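Local coordinates for hypothetical membrane spanning protein (Thermus thermophilus, PDB 2VPZ), which probably serves as the quinone-binding membrane subunit of a polysulfide reductase-type complex, exchanging electrons between the quinone pool and its partner subunits, at residues V23-A28 and S129-A134; V31-A36 and T155-A160; A136-L139 and L143-G146; G150-T155 and L241-G246. All blocks are in the same frame, centred on the assembly; numbering follows the deposited sequence.

Interaction 1: residues V23-A28 and S129-A134; sequences VLVGLA and SYPGLA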
# COMPACT_ATOMS: atom_id res chain seq x y z
N VAL C 23 18.99 27.52 28.85
CA VAL C 23 20.17 27.54 29.71
C VAL C 23 19.78 28.15 31.08
O VAL C 23 20.20 27.66 32.13
CB VAL C 23 21.36 28.39 29.10
CG1 VAL C 23 22.50 28.58 30.14
CG2 VAL C 23 21.90 27.73 27.81
N LEU C 24 18.96 29.18 31.05
CA LEU C 24 18.55 29.89 32.27
C LEU C 24 17.67 29.09 33.26
O LEU C 24 17.97 29.05 34.46
CB LEU C 24 17.95 31.27 31.95
CG LEU C 24 18.79 32.55 32.22
CD1 LEU C 24 20.22 32.37 31.65
CD2 LEU C 24 18.13 33.81 31.61
N VAL C 25 16.60 28.46 32.78
CA VAL C 25 15.72 27.65 33.64
C VAL C 25 16.53 26.49 34.31
O VAL C 25 16.12 25.96 35.36
CB VAL C 25 14.47 27.10 32.85
CG1 VAL C 25 14.87 25.97 31.91
CG2 VAL C 25 13.37 26.65 33.82
N GLY C 26 17.67 26.10 33.72
CA GLY C 26 18.56 25.08 34.26
C GLY C 26 19.18 25.62 35.55
O GLY C 26 19.11 25.01 36.63
N LEU C 27 19.77 26.81 35.42
CA LEU C 27 20.36 27.62 36.50
C LEU C 27 19.31 27.89 37.57
O LEU C 27 19.54 27.67 38.77
CB LEU C 27 20.81 28.98 36.01
CG LEU C 27 22.31 29.18 35.83
CD1 LEU C 27 22.60 30.58 35.26
CD2 LEU C 27 23.02 28.96 37.18
N ALA C 28 18.19 28.44 37.14
CA ALA C 28 17.12 28.78 38.06
C ALA C 28 16.75 27.57 38.95
O ALA C 28 16.95 27.62 40.18
CB ALA C 28 15.85 29.30 37.30
N SER C 129 13.08 19.00 35.84
CA SER C 129 12.54 17.90 35.06
C SER C 129 11.73 18.25 33.80
O SER C 129 11.72 17.48 32.84
CB SER C 129 11.63 17.02 35.97
OG SER C 129 12.33 16.26 36.91
N TYR C 130 11.06 19.39 33.79
CA TYR C 130 10.20 19.74 32.66
C TYR C 130 10.86 20.07 31.29
O TYR C 130 10.29 19.74 30.23
CB TYR C 130 9.16 20.81 33.07
CG TYR C 130 9.42 22.23 32.57
CD1 TYR C 130 8.99 22.65 31.30
CD2 TYR C 130 10.10 23.17 33.37
CE1 TYR C 130 9.25 23.96 30.82
CE2 TYR C 130 10.36 24.49 32.91
CZ TYR C 130 9.93 24.88 31.63
OH TYR C 130 10.20 26.15 31.17
N PRO C 131 12.07 20.70 31.28
CA PRO C 131 12.72 20.98 29.99
C PRO C 131 13.03 19.75 29.10
O PRO C 131 12.69 19.73 27.91
CB PRO C 131 13.97 21.77 30.35
CG PRO C 131 13.64 22.43 31.67
CD PRO C 131 12.72 21.43 32.38
N GLY C 132 13.69 18.73 29.65
CA GLY C 132 14.01 17.52 28.92
C GLY C 132 12.77 16.81 28.41
O GLY C 132 12.77 16.17 27.34
N LEU C 133 11.68 16.91 29.17
CA LEU C 133 10.40 16.31 28.76
C LEU C 133 9.66 17.21 27.72
O LEU C 133 8.87 16.70 26.93
CB LEU C 133 9.49 15.97 29.98
CG LEU C 133 9.91 14.86 30.97
CD1 LEU C 133 8.84 14.68 32.06
CD2 LEU C 133 10.15 13.52 30.23
N ALA C 134 9.92 18.53 27.71
CA ALA C 134 9.29 19.42 26.72
C ALA C 134 9.84 19.03 25.33
O ALA C 134 9.16 19.17 24.30
CB ALA C 134 9.57 20.94 27.02
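Val25 on helix 16-41 and Pro131 on helix 117-136 mark the closest backbone approach of the two segments, with CA atoms 8.2 Å apart. Side chains have to cover that distance, and Val25 does so with both of its methyl groups. CG1 sits between the backbone N and the carbonyl carbon (chi1 74°), which sends it to the proline. There Val25 CG1 meets Pro131 CG at 3.8 Å. The other branch goes to the neighbouring tyrosine, where Val25 CG2 lies 3.8 Å from Tyr130 CE2. This approach to the ring is oblique. Pro131 CG itself lies 4.0 Å above one face of the Tyr130 ring, displaced toward its rim, so the valine touches two groups that already pack on each other. No hydrogen bond joins the segments. Helix 117-136 is kinked here, because the N of Pro131 has no hydrogen to donate and the N of Gly132 makes no bond to the preceding turn. Tyr130 binds quinone in structures of this protein, and its OH makes a weak hydrogen bond to the quinone-site residue His21. Helices 46-65 and 88-107 also cover Val25, through Asp60 and Leu96, while Ile89 of helix 88-107 packs on Tyr130.

Interaction 2: residues V31-A36 and T155-A160; sequences VALLAA and TALVLA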
# COMPACT_ATOMS: atom_id res chain seq x y z
N VAL C 31 19.57 26.12 41.26
CA VAL C 31 19.97 26.96 42.39
C VAL C 31 18.84 26.88 43.46
O VAL C 31 19.11 26.93 44.67
CB VAL C 31 20.35 28.45 41.97
CG1 VAL C 31 20.36 29.39 43.19
CG2 VAL C 31 21.76 28.44 41.31
N ALA C 32 17.60 26.71 43.03
CA ALA C 32 16.47 26.54 43.95
C ALA C 32 16.62 25.15 44.67
O ALA C 32 16.12 24.98 45.78
CB ALA C 32 15.10 26.59 43.19
N LEU C 33 17.32 24.19 44.05
CA LEU C 33 17.54 22.88 44.70
C LEU C 33 18.62 23.07 45.80
O LEU C 33 18.48 22.54 46.92
CB LEU C 33 17.98 21.76 43.70
CG LEU C 33 18.25 20.36 44.32
CD1 LEU C 33 16.93 19.69 44.74
CD2 LEU C 33 19.02 19.44 43.36
N LEU C 34 19.67 23.82 45.48
CA LEU C 34 20.74 24.16 46.41
C LEU C 34 20.17 24.90 47.64
O LEU C 34 20.46 24.53 48.79
CB LEU C 34 21.83 25.00 45.74
CG LEU C 34 22.65 24.25 44.68
CD1 LEU C 34 24.01 24.95 44.48
CD2 LEU C 34 22.86 22.77 45.11
N ALA C 35 19.37 25.94 47.43
CA ALA C 35 18.76 26.68 48.53
C ALA C 35 17.88 25.75 49.42
O ALA C 35 17.88 25.89 50.65
CB ALA C 35 17.92 27.88 48.02
N ALA C 36 17.16 24.81 48.81
CA ALA C 36 16.29 23.87 49.54
C ALA C 36 17.09 22.89 50.44
O ALA C 36 16.79 22.73 51.63
CB ALA C 36 15.39 23.07 48.55
N THR C 155 22.49 18.38 33.54
CA THR C 155 23.17 19.56 33.04
C THR C 155 22.78 20.85 33.78
O THR C 155 23.59 21.79 33.90
CB THR C 155 22.97 19.65 31.47
OG1 THR C 155 24.22 19.49 30.82
CG2 THR C 155 22.30 20.94 31.09
N ALA C 156 21.55 20.88 34.30
CA ALA C 156 21.04 22.01 35.08
C ALA C 156 21.77 22.05 36.45
O ALA C 156 21.94 23.12 37.06
CB ALA C 156 19.49 21.86 35.29
N LEU C 157 22.24 20.88 36.89
CA LEU C 157 23.01 20.73 38.13
C LEU C 157 24.46 21.21 37.93
O LEU C 157 25.01 21.92 38.78
CB LEU C 157 22.93 19.28 38.66
CG LEU C 157 21.51 18.82 39.06
CD1 LEU C 157 21.46 17.30 39.37
CD2 LEU C 157 21.01 19.66 40.25
N VAL C 158 25.09 20.87 36.81
CA VAL C 158 26.43 21.36 36.53
C VAL C 158 26.41 22.94 36.48
O VAL C 158 27.36 23.59 36.93
CB VAL C 158 26.98 20.75 35.19
CG1 VAL C 158 28.40 21.24 34.92
CG2 VAL C 158 26.95 19.20 35.27
N LEU C 159 25.32 23.54 35.98
CA LEU C 159 25.19 25.02 35.94
C LEU C 159 25.08 25.63 37.36
O LEU C 159 25.78 26.59 37.67
CB LEU C 159 23.98 25.50 35.10
CG LEU C 159 24.00 25.23 33.58
CD1 LEU C 159 22.77 25.85 32.89
CD2 LEU C 159 25.29 25.79 32.97
N ALA C 160 24.20 25.10 38.20
CA ALA C 160 24.05 25.62 39.55
C ALA C 160 25.32 25.47 40.43
O ALA C 160 25.76 26.43 41.08
CB ALA C 160 22.83 24.96 40.27
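The carbonyl oxygen of Val31 accepts a hydrogen bond from the backbone N of Ala35 at 2.9 Å. This is a routine bond within helix 16-41. Between the two segments there is no hydrogen bond, and the contact is made by apolar groups. Helix segments 31-36 and 155-160 cross at -68°, with their axes 9.7 Å apart at closest approach. Ala160 lies at the tightest point, where its CA is 5.1 Å from the CA of Val31. Its methyl points at the other helix and settles against backbone as well as side chain: Ala160 CB is 3.6 Å from Val31 N. Val31 adds one branch to this spot. CG1 is anti to the backbone N (chi1 163°), which leaves CG2 beside that N and facing the alanine. Val31 CG2 then lies 3.8 Å from Ala160 CB. Leu34 comes to the same alanine, with its CD1 4.1 Å from the carbonyl oxygen Ala160 O. A second patch is made by two leucines that meet obliquely, methyl to methyl, with Leu33 CD2 3.7 Å from Leu157 CD2. Leu157 starts off to the side of the contact, and its extended chain carries CD2 to the other helix. Around the contact, helix 46-65 covers Val31 through Ala53, and helix 117-136 touches Leu33 through Leu121 and Ser124. The small alanine lets the backbones come close at one point, and leucines make most of the remaining contact. It joins two predicted membrane-spanning helices of the NrfD-type helical fold, away from the quinone-binding residues.

Interaction 3: residues A136-L139 and L143-G146; sequences AVNL and LWNG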
# COMPACT_ATOMS: atom_id res chain seq x y z
N ALA C 136 11.60 15.66 24.68
CA ALA C 136 11.35 14.20 24.63
C ALA C 136 9.96 13.61 24.35
O ALA C 136 9.85 12.46 23.95
CB ALA C 136 11.96 13.52 25.92
N VAL C 137 8.91 14.37 24.58
CA VAL C 137 7.52 13.93 24.31
C VAL C 137 7.17 13.97 22.81
O VAL C 137 6.17 13.39 22.37
CB VAL C 137 6.43 14.79 25.08
CG1 VAL C 137 6.44 14.48 26.58
CG2 VAL C 137 6.68 16.29 24.82
N ASN C 138 8.01 14.68 22.04
CA ASN C 138 7.84 14.83 20.58
C ASN C 138 8.56 13.69 19.89
O ASN C 138 9.68 13.85 19.39
CB ASN C 138 8.42 16.18 20.13
CG ASN C 138 7.90 17.33 20.93
OD1 ASN C 138 8.68 18.09 21.53
ND2 ASN C 138 6.58 17.42 21.01
N LEU C 139 7.89 12.56 19.88
CA LEU C 139 8.40 11.33 19.29
C LEU C 139 8.54 11.37 17.75
O LEU C 139 9.04 10.42 17.15
CB LEU C 139 7.51 10.14 19.77
CG LEU C 139 7.39 9.99 21.31
CD1 LEU C 139 6.22 9.04 21.66
CD2 LEU C 139 8.71 9.45 21.91
N LEU C 143 15.92 13.38 17.00
CA LEU C 143 17.04 13.71 17.90
C LEU C 143 16.61 13.88 19.38
O LEU C 143 17.39 13.67 20.30
CB LEU C 143 17.85 14.96 17.42
CG LEU C 143 18.40 14.90 15.97
CD1 LEU C 143 19.48 15.98 15.74
CD2 LEU C 143 18.96 13.50 15.69
N TRP C 144 15.34 14.22 19.61
CA TRP C 144 14.84 14.39 20.98
C TRP C 144 14.35 13.11 21.61
O TRP C 144 13.19 13.01 22.01
CB TRP C 144 13.74 15.45 21.00
CG TRP C 144 14.31 16.80 20.73
CD1 TRP C 144 15.64 17.16 20.80
CD2 TRP C 144 13.60 17.99 20.35
NE1 TRP C 144 15.78 18.49 20.50
CE2 TRP C 144 14.55 19.02 20.23
CE3 TRP C 144 12.24 18.29 20.13
CZ2 TRP C 144 14.19 20.35 19.86
CZ3 TRP C 144 11.87 19.60 19.77
CH2 TRP C 144 12.84 20.61 19.65
N ASN C 145 15.23 12.13 21.71
CA ASN C 145 14.84 10.85 22.28
C ASN C 145 14.87 10.86 23.83
O ASN C 145 15.11 11.90 24.46
CB ASN C 145 15.70 9.70 21.68
CG ASN C 145 17.12 9.65 22.23
OD1 ASN C 145 17.95 8.86 21.77
ND2 ASN C 145 17.40 10.49 23.22
N GLY C 146 14.60 9.69 24.40
CA GLY C 146 14.58 9.51 25.84
C GLY C 146 15.72 10.10 26.67
O GLY C 146 15.46 10.61 27.75
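Trp144 places CG beside its own backbone N (chi1 -69°), and Asn138 has a similar first torsion. The two side chains run side by side and point the same way. Each residue is also the centre of an inverse gamma turn. The turns lie in the loop that joins helix 117-136 to helix 148-166, and each is closed by a weak backbone bond: Leu139 N to Val137 O at 3.1 Å, and Asn145 N to Leu143 O at 3.0 Å. The amide end of Asn138 lies obliquely by the six-membered part of the indole, near CE3 and CZ3. Their planes are 50° apart, so the groups do not stack flat. Trp144 is fixed at its polar edge by another helix, where NE1 gives a hydrogen bond to the carbonyl oxygen of Leu242. The loop also faces other chains. Val137 packs on Leu192 of the second subunit, and an apolar side chain of a different protein touches Val137 and Asn138. Ala136, at the start of its segment, completes the contact, using its backbone and its methyl. Ala136 CB rests 3.8 Å from Asn145 O. Ala136 CA points its hydrogen almost straight at Trp144 O, in a CH...O contact of 3.4 Å with 171° at the hydrogen.

Interaction 4: residues G150-T155 and L241-G246; sequences GLFPLT and LLVLAG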
# COMPACT_ATOMS: atom_id res chain seq x y z
N GLY C 150 17.34 12.68 30.55
CA GLY C 150 18.48 12.43 31.41
C GLY C 150 19.53 13.53 31.32
O GLY C 150 20.11 13.99 32.33
N LEU C 151 19.79 13.99 30.10
CA LEU C 151 20.73 15.06 29.80
C LEU C 151 20.29 16.43 30.35
O LEU C 151 21.12 17.21 30.85
CB LEU C 151 20.99 15.17 28.28
CG LEU C 151 21.89 14.09 27.67
CD1 LEU C 151 22.03 14.28 26.15
CD2 LEU C 151 23.27 14.12 28.36
N PHE C 152 19.00 16.74 30.32
CA PHE C 152 18.63 18.04 30.82
C PHE C 152 18.71 18.22 32.37
O PHE C 152 19.21 19.26 32.82
CB PHE C 152 17.38 18.57 30.09
CG PHE C 152 17.68 19.20 28.71
CD1 PHE C 152 18.15 18.41 27.67
CD2 PHE C 152 17.57 20.59 28.50
CE1 PHE C 152 18.51 18.96 26.42
CE2 PHE C 152 17.93 21.17 27.26
CZ PHE C 152 18.40 20.36 26.22
N PRO C 153 18.23 17.24 33.18
CA PRO C 153 18.35 17.37 34.64
C PRO C 153 19.84 17.43 35.16
O PRO C 153 20.20 18.26 36.01
CB PRO C 153 17.62 16.14 35.18
CG PRO C 153 16.50 15.94 34.18
CD PRO C 153 17.15 16.31 32.83
N LEU C 154 20.70 16.55 34.66
CA LEU C 154 22.12 16.51 35.05
C LEU C 154 22.88 17.78 34.65
O LEU C 154 23.81 18.22 35.34
CB LEU C 154 22.85 15.27 34.48
CG LEU C 154 22.61 13.90 35.16
CD1 LEU C 154 22.89 12.74 34.18
CD2 LEU C 154 23.48 13.77 36.44
N THR C 155 22.49 18.38 33.54
CA THR C 155 23.17 19.56 33.04
C THR C 155 22.78 20.85 33.78
O THR C 155 23.59 21.79 33.90
CB THR C 155 22.97 19.65 31.47
OG1 THR C 155 24.22 19.49 30.82
CG2 THR C 155 22.30 20.94 31.09
N LEU C 241 22.69 23.77 21.89
CA LEU C 241 22.95 23.04 20.65
C LEU C 241 21.88 21.93 20.39
O LEU C 241 21.45 21.72 19.24
CB LEU C 241 24.40 22.46 20.58
CG LEU C 241 24.86 21.06 20.14
CD1 LEU C 241 23.77 20.31 19.36
CD2 LEU C 241 26.16 21.10 19.29
N LEU C 242 21.42 21.23 21.44
CA LEU C 242 20.41 20.19 21.28
C LEU C 242 19.04 20.81 20.97
O LEU C 242 18.22 20.19 20.29
CB LEU C 242 20.30 19.27 22.52
CG LEU C 242 21.43 18.26 22.81
CD1 LEU C 242 21.40 17.79 24.29
CD2 LEU C 242 21.35 17.06 21.84
N VAL C 243 18.79 22.02 21.48
CA VAL C 243 17.52 22.72 21.26
C VAL C 243 17.38 23.25 19.81
O VAL C 243 16.30 23.17 19.21
CB VAL C 243 17.31 23.90 22.31
CG1 VAL C 243 16.16 24.83 21.89
CG2 VAL C 243 17.04 23.32 23.73
N LEU C 244 18.47 23.77 19.26
CA LEU C 244 18.47 24.29 17.89
C LEU C 244 18.59 23.17 16.83
O LEU C 244 17.89 23.19 15.83
CB LEU C 244 19.62 25.33 17.71
CG LEU C 244 19.51 26.55 18.65
CD1 LEU C 244 20.81 27.36 18.69
CD2 LEU C 244 18.32 27.44 18.24
N ALA C 245 19.45 22.19 17.07
CA ALA C 245 19.65 21.09 16.12
C ALA C 245 18.60 19.97 16.08
O ALA C 245 18.55 19.18 15.13
CB ALA C 245 21.06 20.46 16.31
N GLY C 246 17.76 19.88 17.10
CA GLY C 246 16.76 18.83 17.15
C GLY C 246 15.39 19.08 16.55
O GLY C 246 14.50 18.20 16.60
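Leu151 is the first residue of segment 150-155 to touch segment 241-246. Its CG stands beside the backbone N (chi1 -75°), and its CD1 reaches the methyl of another leucine: Leu151 CD1 lies 4.0 Å from Leu242 CD1. The two side chains cross at about a right angle. Phe152 comes next and also points toward helix 227-245. It slides past Leu242 in the opposite direction, with its CE1 3.8 Å from Leu242 CD1. That one methyl therefore packs against both Leu151 and the aromatic ring. Farther out on the ring, Phe152 CZ is 4.1 Å from Val243 CG2. Val243 reaches it with the branch that lies beside its backbone N. Both aliphatic groups meet the ring obliquely. At Pro153 the helix is kinked, since the proline N makes no bond to the turn before. The carbonyl of Phe152, just before the proline, accepts a hydrogen bond from NH2 of Arg239 on helix 227-245, a polar tie beside the apolar contact. The axes of the two helix segments stay 12.9 Å apart and run roughly antiparallel, at 148°. Leu151, Phe152 and Leu242 span much of this distance. Leu186 of helix 175-189 packs on Leu151, and Tyr190 packs on Leu242. The side chain of Phe152 is about 9 Å from that of quinone-binding Tyr130. This is plain apolar packing between roughly antiparallel predicted transmembrane helices of the NrfD-like membrane fold, near the quinone site.

In the fold
From the N terminus, helix 16-41 supplies the first segments of interactions 1 and 2. Interaction 1 closes a loop of 100 residues when the chain returns in helix 117-136. Interaction 3 follows in series, closing a short turn before helix 148-166, and is nested inside the loop of interaction 2. Interaction 2 closes on helix 148-166, so it crosses interaction 1. Interaction 4 opens on that same helix and closes only in helix 227-245, crossing interaction 2, with Thr155 common to both. Phe152 touches Pro131 and Gly132, linking interactions 1 and 4. Trp144 joins interaction 3 to helix 227-245. Together they tie the first helix to the last through helices 117-136 and 148-166.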